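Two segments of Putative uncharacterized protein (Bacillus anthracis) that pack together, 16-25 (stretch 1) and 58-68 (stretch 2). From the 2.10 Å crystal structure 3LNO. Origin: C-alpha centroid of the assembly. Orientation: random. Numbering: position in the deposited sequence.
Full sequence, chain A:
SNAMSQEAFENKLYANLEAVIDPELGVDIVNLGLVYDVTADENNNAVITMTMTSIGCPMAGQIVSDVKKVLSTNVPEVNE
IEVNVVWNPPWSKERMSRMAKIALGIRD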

# COMPACT_ATOMS: atom_id res chain seq x y z
N ASN A 16 7.84 1.15 3.09
CA ASN A 16 7.59 2.59 3.16
C ASN A 16 6.10 2.95 3.08
O ASN A 16 5.70 4.04 3.48
N LEU A 17 5.29 2.02 2.58
CA LEU A 17 3.84 2.23 2.50
C LEU A 17 3.20 2.23 3.90
O LEU A 17 2.03 2.58 4.06
N GLU A 18 3.97 1.87 4.92
CA GLU A 18 3.46 2.01 6.29
C GLU A 18 3.26 3.46 6.69
O GLU A 18 2.64 3.73 7.72
N ALA A 19 3.79 4.39 5.91
CA ALA A 19 3.60 5.81 6.22
C ALA A 19 2.36 6.36 5.56
O ALA A 19 2.11 7.55 5.64
N VAL A 20 1.60 5.51 4.87
CA VAL A 20 0.33 5.94 4.23
C VAL A 20 -0.84 5.46 5.09
O VAL A 20 -1.05 4.25 5.26
N ILE A 21 -1.59 6.40 5.66
CA ILE A 21 -2.66 6.07 6.60
C ILE A 21 -4.04 6.08 5.94
O ILE A 21 -4.34 6.98 5.16
N ASP A 22 -4.89 5.10 6.26
CA ASP A 22 -6.32 5.26 5.94
C ASP A 22 -6.96 6.18 6.98
O ASP A 22 -7.12 5.79 8.12
N PRO A 23 -7.34 7.40 6.58
CA PRO A 23 -7.78 8.39 7.57
C PRO A 23 -8.98 7.94 8.41
O PRO A 23 -9.05 8.23 9.60
N GLU A 24 -9.92 7.23 7.80
CA GLU A 24 -11.10 6.77 8.52
C GLU A 24 -10.77 5.75 9.62
O GLU A 24 -11.46 5.69 10.63
N LEU A 25 -9.73 4.94 9.43
CA LEU A 25 -9.42 3.95 10.45
C LEU A 25 -8.22 4.28 11.31
O LEU A 25 -8.00 3.63 12.33
N PRO A 58 -14.56 6.96 0.34
CA PRO A 58 -14.42 8.33 -0.15
C PRO A 58 -12.97 8.81 -0.16
O PRO A 58 -12.64 9.73 -0.90
N MSE A 59 -12.12 8.18 0.66
CA MSE A 59 -10.72 8.60 0.77
C MSE A 59 -9.83 8.01 -0.33
O MSE A 59 -8.60 8.18 -0.32
N ALA A 60 -10.42 7.32 -1.29
CA ALA A 60 -9.63 6.60 -2.28
C ALA A 60 -8.68 7.53 -3.04
O ALA A 60 -7.53 7.18 -3.29
N GLY A 61 -9.17 8.71 -3.41
CA GLY A 61 -8.35 9.65 -4.15
C GLY A 61 -7.17 10.13 -3.32
O GLY A 61 -6.05 10.19 -3.80
N GLN A 62 -7.43 10.45 -2.06
CA GLN A 62 -6.38 10.90 -1.17
C GLN A 62 -5.35 9.80 -0.85
O GLN A 62 -4.16 10.08 -0.71
N ILE A 63 -5.80 8.56 -0.76
CA ILE A 63 -4.89 7.46 -0.45
C ILE A 63 -3.89 7.26 -1.59
O ILE A 63 -2.68 7.23 -1.37
N VAL A 64 -4.39 7.22 -2.82
CA VAL A 64 -3.54 7.08 -3.98
C VAL A 64 -2.49 8.19 -4.15
O VAL A 64 -1.31 7.91 -4.41
N SER A 65 -2.90 9.46 -4.05
CA SER A 65 -1.90 10.53 -4.12
C SER A 65 -0.90 10.45 -2.95
O SER A 65 0.29 10.75 -3.10
N ASP A 66 -1.37 10.01 -1.79
CA ASP A 66 -0.48 9.80 -0.65
C ASP A 66 0.56 8.70 -0.93
O ASP A 66 1.74 8.84 -0.58
N VAL A 67 0.15 7.63 -1.60
CA VAL A 67 1.09 6.61 -2.04
C VAL A 67 2.18 7.23 -2.92
O VAL A 67 3.37 7.02 -2.69
N LYS A 68 1.80 8.03 -3.92
CA LYS A 68 2.80 8.63 -4.80
C LYS A 68 3.72 9.60 -4.07
O LYS A 68 4.93 9.57 -4.25

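At the centre of this contact sits Val20, whose CA-to-CB bond points toward the helix of stretch 2 and which gives up more area to it than any other residue of stretch 1. Its chi1 is t, and the two methyls reach along the helix in different directions. CG1 lies 4.3 Å from CG2 of Ile63 and 4.1 Å from CB of Asp66, while CG2 lies 4.3 Å from CG2 of Val67 and 4.0 Å from the backbone CA of Val67. A short, beta-branched side chain suits this place, because it fills the space over one turn of helix while the backbones stay close: the CA atoms of Val20 and Asp66 are 6.3 Å apart.

Three residues extend this apolar patch. Leu17, in the 3-10 segment, leaves its backbone sideways, but its m,t rotamer carries the end of the chain nearer the helix, and its CD2 meets CG1 of Val67 at 4.0 Å. Val67, sideways with chi1 t, meets Leu17 through CG1 and Val20 through CG2. One helical turn earlier, Ile63 adopts m,t. Its CG2 faces Val20, its CG1 lies 4.3 Å from CD of Pro23, and its CD1 comes within 4.2 Å of OD2 of Asp22, a contact of proximity rather than a hydrogen bond.

Farther along, Pro23 points toward stretch 2, and its compact ring packs against the start of the helix. Its CG is 4.0 Å from CG of Met59, a selenomethionine at the N-cap position with chi angles m, m, t, and also 4.0 Å from NE2 of Gln62, whose CA-to-CB bond points toward stretch 1 and whose chi1 and chi2 are both t.

The polar edge contains no direct hydrogen bond between the stretches. The carboxylate of Asp22 instead bonds within its own stretch: with chi1 t, its OD2 accepts a hydrogen bond from N of Glu24 at 3.1 Å. The CA-to-CB bond of Glu24 points toward stretch 2, and with chi1 m and chi2 t its CD lies 3.8 Å from CG of Met59 and its OE2 3.1 Å from CD of Pro58; high B-factors for Glu24 and Met59 call for caution here. Beside Val20, a water supplies the polar link. It accepts from N of Ile21 at 2.9 Å and donates to OD2 of Asp66 at 2.6 Å. Asp66 suits this position because its CB lies against Val20 while its carboxylate, with chi1 between wells at -117°, reaches the water that bridges to the opposing backbone.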

# COMPACT_ATOMS: atom_id res chain seq x y z
CB ASN A 16 8.41 3.33 2.11
CG ASN A 16 9.81 3.61 2.59
OD1 ASN A 16 10.06 4.65 3.21
ND2 ASN A 16 10.73 2.67 2.34
CB LEU A 17 3.21 1.17 1.60
CG LEU A 17 3.55 1.31 0.10
CD1 LEU A 17 2.88 0.17 -0.68
CD2 LEU A 17 3.05 2.68 -0.43
CB GLU A 18 4.38 1.37 7.32
CG GLU A 18 4.38 -0.12 7.23
CD GLU A 18 5.30 -0.75 8.23
OE1 GLU A 18 6.49 -0.36 8.29
OE2 GLU A 18 4.82 -1.64 8.96
CB ALA A 19 4.82 6.62 5.79
CB VAL A 20 0.17 5.34 2.81
CG1 VAL A 20 -1.18 5.71 2.22
CG2 VAL A 20 1.35 5.74 1.87
CB ILE A 21 -2.68 7.08 7.78
CG1 ILE A 21 -1.25 7.38 8.26
CG2 ILE A 21 -3.49 6.54 8.94
CD1 ILE A 21 -0.47 6.13 8.62
CB ASP A 22 -7.04 3.91 5.91
CG ASP A 22 -8.55 4.05 5.59
OD1 ASP A 22 -9.21 3.03 5.33
OD2 ASP A 22 -9.06 5.18 5.57
CB PRO A 23 -8.13 9.62 6.73
CG PRO A 23 -7.41 9.43 5.44
CD PRO A 23 -7.38 7.94 5.21
CB GLU A 24 -12.12 6.20 7.53
CG GLU A 24 -12.57 7.22 6.48
CD GLU A 24 -13.00 6.56 5.18
OE1 GLU A 24 -12.23 5.73 4.64
OE2 GLU A 24 -14.11 6.89 4.69
CB LEU A 25 -9.22 2.57 9.84
CG LEU A 25 -10.52 1.93 9.40
CD1 LEU A 25 -10.22 0.67 8.60
CD2 LEU A 25 -11.39 1.64 10.64
CB PRO A 58 -15.22 9.15 0.87
CG PRO A 58 -15.93 8.13 1.76
CD PRO A 58 -15.10 6.91 1.71
CB MSE A 59 -10.17 8.24 2.16
CG MSE A 59 -10.81 9.03 3.30
SE MSE A 59 -10.58 10.96 3.12
CE MSE A 59 -11.68 11.58 4.62
CB ALA A 60 -10.52 5.85 -3.25
CB GLN A 62 -6.98 11.44 0.13
CG GLN A 62 -5.94 12.04 1.06
CD GLN A 62 -6.52 12.45 2.39
OE1 GLN A 62 -7.70 12.83 2.48
NE2 GLN A 62 -5.70 12.39 3.44
CB ILE A 63 -5.66 6.18 -0.03
CG1 ILE A 63 -6.28 6.40 1.35
CG2 ILE A 63 -4.74 4.97 -0.00
CD1 ILE A 63 -7.21 5.28 1.83
CB VAL A 64 -4.35 7.01 -5.26
CG1 VAL A 64 -3.42 7.15 -6.47
CG2 VAL A 64 -5.15 5.70 -5.30
CB SER A 65 -2.52 11.94 -4.26
OG SER A 65 -3.55 12.14 -3.31
CB ASP A 66 -1.29 9.46 0.59
CG ASP A 66 -1.15 10.50 1.67
OD1 ASP A 66 -1.55 11.67 1.43
OD2 ASP A 66 -0.63 10.15 2.75
CB VAL A 67 0.38 5.44 -2.80
CG1 VAL A 67 1.39 4.58 -3.49
CG2 VAL A 67 -0.41 4.56 -1.83
CB LYS A 68 2.15 9.30 -6.01
CG LYS A 68 1.35 8.31 -6.84
CD LYS A 68 0.85 8.96 -8.12
CE LYS A 68 0.48 7.91 -9.17
NZ LYS A 68 0.25 8.58 -10.47
O HOH W 1 -1.31 9.20 5.03